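Local structure of nitrate regulatory protein (Klebsiella oxytoca, 4AKK) at residues 384-387 with 388-392; 219-222 with 223-227; 262-265 with 266-270; 281-284 with 285-289. The protein senses nitrate and nitrite and, in response, binds the nasF operon leader RNA at its factor-independent terminator to bring about transcription antitermination. All blocks are in the same frame, centred on the assembly; numbering follows the deposited sequence.

Contact 1: 384-387 with 388-392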
loop_
_atom_site.group_PDB
_atom_site.type_symbol
_atom_site.label_atom_id
_atom_site.label_comp_id
_atom_site.label_asym_id
_atom_site.label_seq_id
_atom_site.Cartn_x
_atom_site.Cartn_y
_atom_site.Cartn_z
ATOM N N GLN A 384 3.279 -28.287 22.527
ATOM C CA GLN A 384 2.203 -27.883 23.424
ATOM C C GLN A 384 1.685 -26.523 22.962
ATOM O O GLN A 384 2.378 -25.807 22.248
ATOM C CB GLN A 384 2.712 -27.796 24.864
ATOM C CG GLN A 384 3.516 -29.012 25.312
ATOM C CD GLN A 384 2.714 -30.299 25.224
ATOM O OE1 GLN A 384 1.606 -30.390 25.755
ATOM N NE2 GLN A 384 3.272 -31.306 24.550
ATOM N N GLU A 385 0.476 -26.161 23.370
ATOM C CA GLU A 385 -0.135 -24.926 22.887
ATOM C C GLU A 385 0.680 -23.672 23.217
ATOM O O GLU A 385 0.917 -22.831 22.347
ATOM C CB GLU A 385 -1.563 -24.778 23.408
ATOM C CG GLU A 385 -2.266 -23.562 22.843
ATOM C CD GLU A 385 -3.681 -23.408 23.351
ATOM O OE1 GLU A 385 -4.131 -24.263 24.145
ATOM O OE2 GLU A 385 -4.344 -22.424 22.953
ATOM N N GLU A 386 1.101 -23.541 24.471
ATOM C CA GLU A 386 1.908 -22.395 24.876
ATOM C C GLU A 386 3.238 -22.415 24.130
ATOM O O GLU A 386 3.694 -21.388 23.629
ATOM C CB GLU A 386 2.125 -22.381 26.396
ATOM C CG GLU A 386 3.129 -21.322 26.876
ATOM C CD GLU A 386 2.582 -19.904 26.773
ATOM O OE1 GLU A 386 1.426 -19.742 26.325
ATOM O OE2 GLU A 386 3.304 -18.953 27.146
ATOM N N GLN A 387 3.843 -23.594 24.037
ATOM C CA GLN A 387 5.087 -23.769 23.298
ATOM C C GLN A 387 4.928 -23.298 21.851
ATOM O O GLN A 387 5.807 -22.637 21.293
ATOM C CB GLN A 387 5.499 -25.242 23.324
ATOM C CG GLN A 387 6.794 -25.564 22.579
ATOM C CD GLN A 387 7.116 -27.054 22.600
ATOM O OE1 GLN A 387 6.286 -27.877 23.001
ATOM N NE2 GLN A 387 8.324 -27.408 22.167
ATOM N N ALA A 388 3.802 -23.665 21.252
ATOM C CA ALA A 388 3.453 -23.262 19.896
ATOM C C ALA A 388 3.439 -21.741 19.755
ATOM O O ALA A 388 4.018 -21.181 18.819
ATOM C CB ALA A 388 2.091 -23.842 19.520
ATOM N N TRP A 389 2.772 -21.078 20.693
ATOM C CA TRP A 389 2.672 -19.628 20.676
ATOM C C TRP A 389 4.056 -19.006 20.825
ATOM O O TRP A 389 4.410 -18.075 20.100
ATOM C CB TRP A 389 1.726 -19.133 21.775
ATOM C CG TRP A 389 1.465 -17.656 21.707
ATOM C CD1 TRP A 389 0.482 -17.026 20.989
ATOM C CD2 TRP A 389 2.201 -16.625 22.374
ATOM N NE1 TRP A 389 0.567 -15.661 21.165
ATOM C CE2 TRP A 389 1.611 -15.389 22.014
ATOM C CE3 TRP A 389 3.307 -16.623 23.240
ATOM C CZ2 TRP A 389 2.087 -14.162 22.495
ATOM C CZ3 TRP A 389 3.777 -15.404 23.724
ATOM C CH2 TRP A 389 3.168 -14.190 23.349
ATOM N N GLN A 390 4.849 -19.535 21.747
ATOM C CA GLN A 390 6.189 -19.007 21.966
ATOM C C GLN A 390 7.035 -19.141 20.708
ATOM O O GLN A 390 7.782 -18.229 20.361
ATOM C CB GLN A 390 6.865 -19.698 23.152
ATOM C CG GLN A 390 6.227 -19.382 24.501
ATOM C CD GLN A 390 6.511 -17.960 24.997
ATOM O OE1 GLN A 390 7.532 -17.319 24.434
ATOM N NE2 GLN A 390 5.814 -17.449 25.880
ATOM N N ALA A 391 6.904 -20.270 20.013
ATOM C CA ALA A 391 7.654 -20.494 18.772
ATOM C C ALA A 391 7.349 -19.418 17.727
ATOM O O ALA A 391 8.253 -18.880 17.092
ATOM C CB ALA A 391 7.359 -21.870 18.215
ATOM N N LEU A 392 6.069 -19.109 17.560
ATOM C CA LEU A 392 5.635 -18.090 16.611
ATOM C C LEU A 392 6.182 -16.700 16.977
ATOM O O LEU A 392 6.684 -15.972 16.116
ATOM C CB LEU A 392 4.097 -18.080 16.535
ATOM C CG LEU A 392 3.458 -19.369 15.981
ATOM C CD1 LEU A 392 1.947 -19.405 16.187
ATOM C CD2 LEU A 392 3.775 -19.565 14.512
#

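Contact 2: 219-222 with 223-227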
loop_
_atom_site.group_PDB
_atom_site.type_symbol
_atom_site.label_atom_id
_atom_site.label_comp_id
_atom_site.label_asym_id
_atom_site.label_seq_id
_atom_site.Cartn_x
_atom_site.Cartn_y
_atom_site.Cartn_z
ATOM N N LEU A 219 -4.024 -9.488 27.145
ATOM C CA LEU A 219 -3.125 -8.357 27.376
ATOM C C LEU A 219 -1.751 -8.640 26.786
ATOM O O LEU A 219 -1.149 -7.784 26.136
ATOM C CB LEU A 219 -3.023 -8.048 28.878
ATOM C CG LEU A 219 -2.210 -6.814 29.277
ATOM C CD1 LEU A 219 -2.781 -5.565 28.625
ATOM C CD2 LEU A 219 -2.158 -6.652 30.809
ATOM N N ARG A 220 -1.267 -9.856 26.992
ATOM C CA ARG A 220 -0.008 -10.263 26.407
ATOM C C ARG A 220 0.018 -10.163 24.866
ATOM O O ARG A 220 1.030 -9.761 24.276
ATOM C CB ARG A 220 0.368 -11.677 26.874
ATOM C CG ARG A 220 1.620 -12.210 26.170
ATOM C CD ARG A 220 2.050 -13.568 26.706
ATOM N NE ARG A 220 1.195 -14.644 26.229
ATOM C CZ ARG A 220 1.424 -15.934 26.459
ATOM N NH1 ARG A 220 2.477 -16.305 27.174
ATOM N NH2 ARG A 220 0.593 -16.854 25.982
ATOM N N GLN A 221 -1.073 -10.544 24.202
ATOM C CA GLN A 221 -1.087 -10.458 22.736
ATOM C C GLN A 221 -1.065 -8.984 22.308
ATOM O O GLN A 221 -0.311 -8.601 21.416
ATOM C CB GLN A 221 -2.286 -11.212 22.127
ATOM C CG GLN A 221 -2.214 -11.377 20.601
ATOM C CD GLN A 221 -1.044 -12.241 20.128
ATOM O OE1 GLN A 221 -0.909 -13.404 20.516
ATOM N NE2 GLN A 221 -0.198 -11.671 19.276
ATOM N N GLN A 222 -1.865 -8.156 22.976
ATOM C CA GLN A 222 -1.891 -6.729 22.687
ATOM C C GLN A 222 -0.512 -6.098 22.907
ATOM O O GLN A 222 -0.093 -5.216 22.159
ATOM C CB GLN A 222 -2.922 -6.026 23.569
ATOM C CG GLN A 222 -4.368 -6.456 23.321
ATOM C CD GLN A 222 -5.341 -5.722 24.236
ATOM O OE1 GLN A 222 -4.958 -4.793 24.942
ATOM N NE2 GLN A 222 -6.602 -6.140 24.231
ATOM N N LEU A 223 0.191 -6.551 23.935
ATOM C CA LEU A 223 1.502 -5.990 24.232
ATOM C C LEU A 223 2.462 -6.373 23.119
ATOM O O LEU A 223 3.114 -5.527 22.511
ATOM C CB LEU A 223 2.018 -6.486 25.587
ATOM C CG LEU A 223 3.459 -6.109 25.937
ATOM C CD1 LEU A 223 3.600 -4.581 26.059
ATOM C CD2 LEU A 223 3.859 -6.793 27.240
ATOM N N VAL A 224 2.538 -7.669 22.855
ATOM C CA VAL A 224 3.338 -8.176 21.767
ATOM C C VAL A 224 3.045 -7.433 20.459
ATOM O O VAL A 224 3.960 -7.126 19.698
ATOM C CB VAL A 224 3.070 -9.683 21.573
ATOM C CG1 VAL A 224 3.596 -10.163 20.225
ATOM C CG2 VAL A 224 3.683 -10.476 22.727
ATOM N N ASP A 225 1.770 -7.164 20.197
ATOM C CA ASP A 225 1.380 -6.535 18.936
ATOM C C ASP A 225 1.907 -5.096 18.867
ATOM O O ASP A 225 2.274 -4.611 17.804
ATOM C CB ASP A 225 -0.148 -6.535 18.752
ATOM C CG ASP A 225 -0.746 -7.943 18.606
ATOM O OD1 ASP A 225 -0.040 -8.892 18.179
ATOM O OD2 ASP A 225 -1.954 -8.081 18.929
ATOM N N ARG A 226 1.930 -4.418 20.006
ATOM C CA ARG A 226 2.446 -3.051 20.071
ATOM C C ARG A 226 3.944 -3.060 19.847
ATOM O O ARG A 226 4.492 -2.171 19.195
ATOM C CB ARG A 226 2.125 -2.407 21.422
ATOM C CG ARG A 226 0.640 -2.272 21.724
ATOM C CD ARG A 226 -0.112 -1.861 20.483
ATOM N NE ARG A 226 -1.534 -1.619 20.702
ATOM C CZ ARG A 226 -2.468 -2.568 20.728
ATOM N NH1 ARG A 226 -2.137 -3.849 20.598
ATOM N NH2 ARG A 226 -3.735 -2.232 20.911
ATOM N N ILE A 227 4.608 -4.088 20.358
ATOM C CA ILE A 227 6.062 -4.177 20.206
ATOM C C ILE A 227 6.476 -4.517 18.766
ATOM O O ILE A 227 7.338 -3.862 18.193
ATOM C CB ILE A 227 6.688 -5.178 21.201
ATOM C CG1 ILE A 227 6.501 -4.665 22.633
ATOM C CG2 ILE A 227 8.175 -5.404 20.870
ATOM C CD1 ILE A 227 6.479 -5.769 23.703
#

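Contact 3: 262-265 with 266-270. With EDO (1,2-ethanediol), chain D.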
loop_
_atom_site.group_PDB
_atom_site.type_symbol
_atom_site.label_atom_id
_atom_site.label_comp_id
_atom_site.label_asym_id
_atom_site.label_seq_id
_atom_site.Cartn_x
_atom_site.Cartn_y
_atom_site.Cartn_z
ATOM N N LEU A 262 12.255 -7.071 30.969
ATOM C CA LEU A 262 10.874 -6.978 31.430
ATOM C C LEU A 262 9.887 -7.453 30.348
ATOM O O LEU A 262 8.849 -8.017 30.660
ATOM C CB LEU A 262 10.558 -5.555 31.907
ATOM C CG LEU A 262 11.279 -5.159 33.212
ATOM C CD1 LEU A 262 11.101 -3.680 33.558
ATOM C CD2 LEU A 262 10.786 -6.029 34.344
ATOM N N ARG A 263 10.223 -7.242 29.078
ATOM C CA ARG A 263 9.368 -7.736 28.000
ATOM C C ARG A 263 9.313 -9.259 28.065
ATOM O O ARG A 263 8.244 -9.866 27.968
ATOM C CB ARG A 263 9.890 -7.289 26.636
ATOM C CG ARG A 263 9.635 -5.825 26.274
ATOM C CD ARG A 263 10.347 -5.529 24.956
ATOM N NE ARG A 263 10.013 -4.229 24.387
ATOM C CZ ARG A 263 10.547 -3.755 23.264
ATOM N NH1 ARG A 263 11.440 -4.474 22.593
ATOM N NH2 ARG A 263 10.193 -2.558 22.808
ATOM N N ARG A 264 10.475 -9.870 28.253
ATOM C CA ARG A 264 10.560 -11.320 28.316
ATOM C C ARG A 264 9.779 -11.877 29.497
ATOM O O ARG A 264 9.113 -12.913 29.384
ATOM C CB ARG A 264 12.015 -11.782 28.364
ATOM C CG ARG A 264 12.131 -13.283 28.491
ATOM C CD ARG A 264 13.562 -13.772 28.348
ATOM N NE ARG A 264 13.698 -15.109 28.920
ATOM C CZ ARG A 264 13.127 -16.202 28.419
ATOM N NH1 ARG A 264 12.377 -16.125 27.325
ATOM N NH2 ARG A 264 13.304 -17.375 29.015
ATOM N N VAL A 265 9.845 -11.184 30.630
ATOM C CA VAL A 265 9.060 -11.591 31.795
ATOM C C VAL A 265 7.557 -11.552 31.494
ATOM O O VAL A 265 6.833 -12.519 31.735
ATOM C CB VAL A 265 9.367 -10.707 33.040
ATOM C CG1 VAL A 265 8.348 -10.956 34.141
ATOM C CG2 VAL A 265 10.788 -10.957 33.547
ATOM N N ALA A 266 7.094 -10.418 30.979
ATOM C CA ALA A 266 5.681 -10.248 30.674
ATOM C C ALA A 266 5.174 -11.324 29.709
ATOM O O ALA A 266 4.025 -11.765 29.809
ATOM C CB ALA A 266 5.423 -8.855 30.106
ATOM N N CYS A 267 6.029 -11.760 28.788
ATOM C CA CYS A 267 5.606 -12.747 27.795
ATOM C C CYS A 267 5.741 -14.191 28.262
ATOM O O CYS A 267 5.153 -15.098 27.674
ATOM C CB CYS A 267 6.349 -12.541 26.476
ATOM S SG CYS A 267 5.800 -11.061 25.596
ATOM N N THR A 268 6.508 -14.401 29.324
ATOM C CA THR A 268 6.794 -15.750 29.793
ATOM C C THR A 268 6.098 -16.067 31.112
ATOM O O THR A 268 4.981 -16.581 31.132
ATOM C CB THR A 268 8.306 -15.961 29.974
ATOM O OG1 THR A 268 8.974 -15.708 28.732
ATOM C CG2 THR A 268 8.594 -17.389 30.424
ATOM N N ARG A 269 6.764 -15.739 32.212
ATOM C CA ARG A 269 6.307 -16.161 33.531
ATOM C C ARG A 269 5.493 -15.099 34.247
ATOM O O ARG A 269 5.338 -13.976 33.761
ATOM C CB ARG A 269 7.497 -16.571 34.401
ATOM C CG ARG A 269 8.653 -15.590 34.381
ATOM C CD ARG A 269 9.721 -16.008 35.380
ATOM N NE ARG A 269 10.864 -15.099 35.384
ATOM C CZ ARG A 269 10.942 -13.997 36.124
ATOM N NH1 ARG A 269 9.933 -13.658 36.925
ATOM N NH2 ARG A 269 12.030 -13.233 36.060
ATOM N N GLN A 270 4.974 -15.462 35.413
ATOM C CA GLN A 270 4.168 -14.537 36.188
ATOM C C GLN A 270 5.067 -13.437 36.732
ATOM O O GLN A 270 6.180 -13.704 37.187
ATOM C CB GLN A 270 3.428 -15.266 37.313
ATOM C CG GLN A 270 2.254 -14.482 37.881
ATOM C CD GLN A 270 1.097 -15.373 38.297
ATOM O OE1 GLN A 270 1.300 -16.465 38.830
ATOM N NE2 GLN A 270 -0.127 -14.909 38.052
HETATM C C1 EDO D . 0.957 -16.278 30.419
HETATM O O1 EDO D . 2.000 -15.350 30.756
HETATM C C2 EDO D . 0.137 -15.731 29.256
HETATM O O2 EDO D . -0.726 -14.675 29.694
#

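Contact 4: 281-284 with 285-289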
loop_
_atom_site.group_PDB
_atom_site.type_symbol
_atom_site.label_atom_id
_atom_site.label_comp_id
_atom_site.label_asym_id
_atom_site.label_seq_id
_atom_site.Cartn_x
_atom_site.Cartn_y
_atom_site.Cartn_z
ATOM N N ARG A 281 8.964 0.424 37.801
ATOM C CA ARG A 281 10.271 0.222 37.189
ATOM C C ARG A 281 10.089 0.221 35.664
ATOM O O ARG A 281 10.837 0.865 34.921
ATOM C CB ARG A 281 10.852 -1.110 37.680
ATOM C CG ARG A 281 12.358 -1.257 37.548
ATOM C CD ARG A 281 13.098 -0.500 38.646
ATOM N NE ARG A 281 12.725 -0.951 39.988
ATOM C CZ ARG A 281 13.315 -0.537 41.108
ATOM N NH1 ARG A 281 14.313 0.337 41.050
ATOM N NH2 ARG A 281 12.911 -0.999 42.288
ATOM N N TRP A 282 9.063 -0.494 35.212
ATOM C CA TRP A 282 8.719 -0.557 33.795
ATOM C C TRP A 282 8.379 0.834 33.279
ATOM O O TRP A 282 8.952 1.305 32.298
ATOM C CB TRP A 282 7.520 -1.494 33.614
ATOM C CG TRP A 282 6.869 -1.439 32.256
ATOM C CD1 TRP A 282 5.763 -0.720 31.900
ATOM C CD2 TRP A 282 7.272 -2.158 31.089
ATOM N NE1 TRP A 282 5.455 -0.944 30.581
ATOM C CE2 TRP A 282 6.366 -1.825 30.060
ATOM C CE3 TRP A 282 8.308 -3.059 30.815
ATOM C CZ2 TRP A 282 6.467 -2.356 28.779
ATOM C CZ3 TRP A 282 8.409 -3.584 29.537
ATOM C CH2 TRP A 282 7.494 -3.231 28.536
ATOM N N PHE A 283 7.450 1.491 33.957
ATOM C CA PHE A 283 6.970 2.797 33.522
ATOM C C PHE A 283 8.121 3.799 33.375
ATOM O O PHE A 283 8.232 4.503 32.369
ATOM C CB PHE A 283 5.912 3.336 34.500
ATOM C CG PHE A 283 5.318 4.651 34.072
ATOM C CD1 PHE A 283 4.232 4.688 33.204
ATOM C CD2 PHE A 283 5.853 5.848 34.517
ATOM C CE1 PHE A 283 3.681 5.897 32.807
ATOM C CE2 PHE A 283 5.310 7.063 34.120
ATOM C CZ PHE A 283 4.227 7.085 33.260
ATOM N N CYS A 284 8.988 3.839 34.381
ATOM C CA CYS A 284 10.069 4.816 34.410
ATOM C C CYS A 284 11.080 4.557 33.317
ATOM O O CYS A 284 11.483 5.485 32.612
ATOM C CB CYS A 284 10.745 4.853 35.787
ATOM S SG CYS A 284 9.660 5.570 37.065
ATOM N N ALA A 285 11.487 3.299 33.171
ATOM C CA ALA A 285 12.372 2.942 32.072
ATOM C C ALA A 285 11.762 3.350 30.729
ATOM O O ALA A 285 12.455 3.900 29.872
ATOM C CB ALA A 285 12.689 1.452 32.096
ATOM N N GLN A 286 10.470 3.084 30.543
ATOM C CA GLN A 286 9.812 3.378 29.261
ATOM C C GLN A 286 9.697 4.885 29.064
ATOM O O GLN A 286 9.835 5.386 27.963
ATOM C CB GLN A 286 8.407 2.763 29.209
ATOM C CG GLN A 286 8.388 1.256 29.137
ATOM C CD GLN A 286 8.710 0.734 27.747
ATOM O OE1 GLN A 286 8.995 1.507 26.828
ATOM N NE2 GLN A 286 8.669 -0.588 27.587
ATOM N N THR A 287 9.432 5.607 30.143
ATOM C CA THR A 287 9.315 7.054 30.045
ATOM C C THR A 287 10.643 7.714 29.636
ATOM O O THR A 287 10.645 8.710 28.914
ATOM C CB THR A 287 8.825 7.646 31.355
ATOM O OG1 THR A 287 7.579 7.037 31.697
ATOM C CG2 THR A 287 8.658 9.167 31.240
ATOM N N GLN A 288 11.766 7.161 30.088
ATOM C CA GLN A 288 13.074 7.700 29.696
ATOM C C GLN A 288 13.323 7.410 28.218
ATOM O O GLN A 288 13.860 8.236 27.465
ATOM C CB GLN A 288 14.197 7.089 30.532
ATOM C CG GLN A 288 15.597 7.455 30.000
ATOM C CD GLN A 288 16.719 7.129 30.975
ATOM O OE1 GLN A 288 17.299 8.026 31.592
ATOM N NE2 GLN A 288 17.031 5.845 31.118
ATOM N N ARG A 289 12.912 6.216 27.815
ATOM C CA ARG A 289 12.967 5.805 26.423
ATOM C C ARG A 289 12.175 6.747 25.525
ATOM O O ARG A 289 12.644 7.139 24.472
ATOM C CB ARG A 289 12.427 4.387 26.295
ATOM C CG ARG A 289 12.478 3.818 24.903
ATOM C CD ARG A 289 11.649 2.560 24.854
ATOM N NE ARG A 289 11.568 1.990 23.512
ATOM C CZ ARG A 289 10.605 1.164 23.120
ATOM N NH1 ARG A 289 9.635 0.834 23.971
ATOM N NH2 ARG A 289 10.609 0.667 21.884
#

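Contact 1: 384-387 with 388-392
The carboxylate of Glu386 and the amide of Gln390 meet one turn apart, with their planes 64° from each other. Gln390 NE2 reaches Glu386 OE2 from above the carboxylate plane at 3.2 Å, while that oxygen lies in the plane of the amide. The N-H...O angle of 176° makes this a nearly straight bond. The Trp389 ring has Gln390 CD at its edge, in plane. Arg220 of helix 217-240 makes a cation-pi contact with this indole, and Trp389 NE1 bonds to Gln221 OE1. Both Glu386 and Gln390 bend at chi2, which turns their polar ends toward each other. Gln384 is the N-cap of helix 385-399. Its carbonyl O accepts from Ala388 N at 2.8 Å, the first of five successive i to i+4 backbone bonds. Its own N donates to Gln387 OE1 at 3.1 Å, so a side chain of the first turn closes back on the cap residue. The segments lie in the ANTAR range. Glu386 OE2 also forms a salt bridge with Arg220, and Gln390 NE2 also donates to Cys267 O. The glutamine amide thus bridges two acceptors, and the carboxylate charge is probably balanced chiefly by the arginine.

Contact 2: 219-222 with 223-227
Gln221 and Asp225 are joined by a side-chain hydrogen bond one turn apart on helix 217-240. Gln221 NE2 donates a hydrogen bond to Asp225 OD1 at 3.0 Å. The oxygen lies in the amide plane and is met on its syn side, 32° out of the carboxylate plane. Gln221 CG is anti to the backbone N (chi1 -169°), and a bend at chi2 carries the amide along the helix to the aspartate. With OE1 held by Trp389, the bond to Asp225 fixes the amide's rotation. Backbone bonds of the i to i+4 kind run through the same turns, from Leu223 N to Leu219 O at 2.9 Å and from Val224 N to Arg220 O, also at 2.9 Å. This is a regular alpha-helix within the nitrate-sensing NIT region, and it faces helix 385-399 of the ANTAR region. Among the van der Waals contacts, Val224 CG2 packs 3.2 Å from Arg220 O and 4.4 Å from Arg220 CG, and Val224 CG1 lies 4.2 Å from Gln221 NE2. Arg226 NE donates to Gln201 OE1 of helix 180-212. Arg226 folds back at chi2, which leaves Arg226 NH1 2.9 Å from Gln222 O.

Contact 3: 262-265 with 266-270
Thr268 holds OG1 beside its own backbone N (chi1 -58°), and this turns the hydroxyl back over the last turn of helix 257-267. Thr268 OG1 donates to Arg264 O at 2.9 Å. In Arg269, CG sits between the backbone N and the carbonyl carbon (chi1 47°), and the chain then runs extended to NE. This brings the guanidinium back across Val265. Val265 CG2 lies over one face of that group, toward its rim, 3.6 Å from Arg269 NH2. Arg264 is also extended from CG to NE. One face of its guanidinium looks onto the threonine hydroxyl, with Arg264 NH1 3.7 Å from Thr268 OG1.

The helix ends here, and Thr268 is the first residue to leave helical backbone angles. Ala266 N still bonds to Leu262 O at 3.0 Å in the i to i+4 pattern. Thr268 N instead bonds to Val265 O at 3.1 Å, an i to i+3 bond, and makes a weak one to Arg264 O. Cys267 O accepts from Arg220 NH1 of helix 217-240. Thr268 O accepts from O1 of a 1,2-ethanediol at 3.2 Å, a molecule probably left from crystallisation. The threonine hydroxyl therefore supplies a side-chain donor to a carbonyl of the last turn. The negative end of the helix dipole, together with Cys267 O, would probably favour the nearby positive charge of Arg220.

Contact 4: 281-284 with 285-289
Phe283 O accepts two bonds from one residue, Thr287. The backbone N of Thr287 reaches it at 2.8 Å, and Thr287 OG1 reaches it at 2.7 Å from above the carbonyl plane. With OG1 anti to the carbonyl carbon (chi1 -57°), the hydroxyl points back along the helix. Thr287 OG1 lies over one face of the Phe283 ring, toward the rim, 3.3 Å from Phe283 CE2. Arg203 NH1 of helix 180-212 donates to this hydroxyl as well. A second pair, Trp282 and Gln286, follows the same one-turn spacing. These pairs belong to the long helix 277-312 of the NIT region, which packs against helices 180-212 and 257-267. Gln286 bends at chi2 and lays its chain over the indole. Gln286 CG makes a CH-pi contact 3.9 Å from the centroid of the Trp282 five-membered ring, 16° off the normal. Further along, Gln286 NE2 sits over the six-membered part, 3.0 Å from Trp282 CH2, with amide and ring planes 63° apart. The indole NE1 bonds to Arg203 O. At the far end of the amide, Gln286 OE1 accepts a hydrogen bond from Arg289 NH1 at 3.0 Å, on a lone pair in the carbonyl plane. Arg289 NH1 also pairs with Glu202.

Contacts 1, 2 and 3 meet at one junction between the NIT and ANTAR regions. Arg220 NH1 of contact 2 lies 2.8 Å from Glu386 OE2 of contact 1 and 3.0 Å from Cys267 O of contact 3. Gln390 NE2 of contact 1 is likewise 3.0 Å from Cys267 O. Contacts 2 and 3 also pack directly, with Val224 CG2 3.6 Å from Cys267 SG. Contact 4 lies farther from the ANTAR region. It touches contact 3 through Leu262 CB and Trp282 CE3 at 3.5 Å, but its nearest atoms are about 13 Å from contact 1. The junction is consistent with coupling between nitrate sensing and RNA binding.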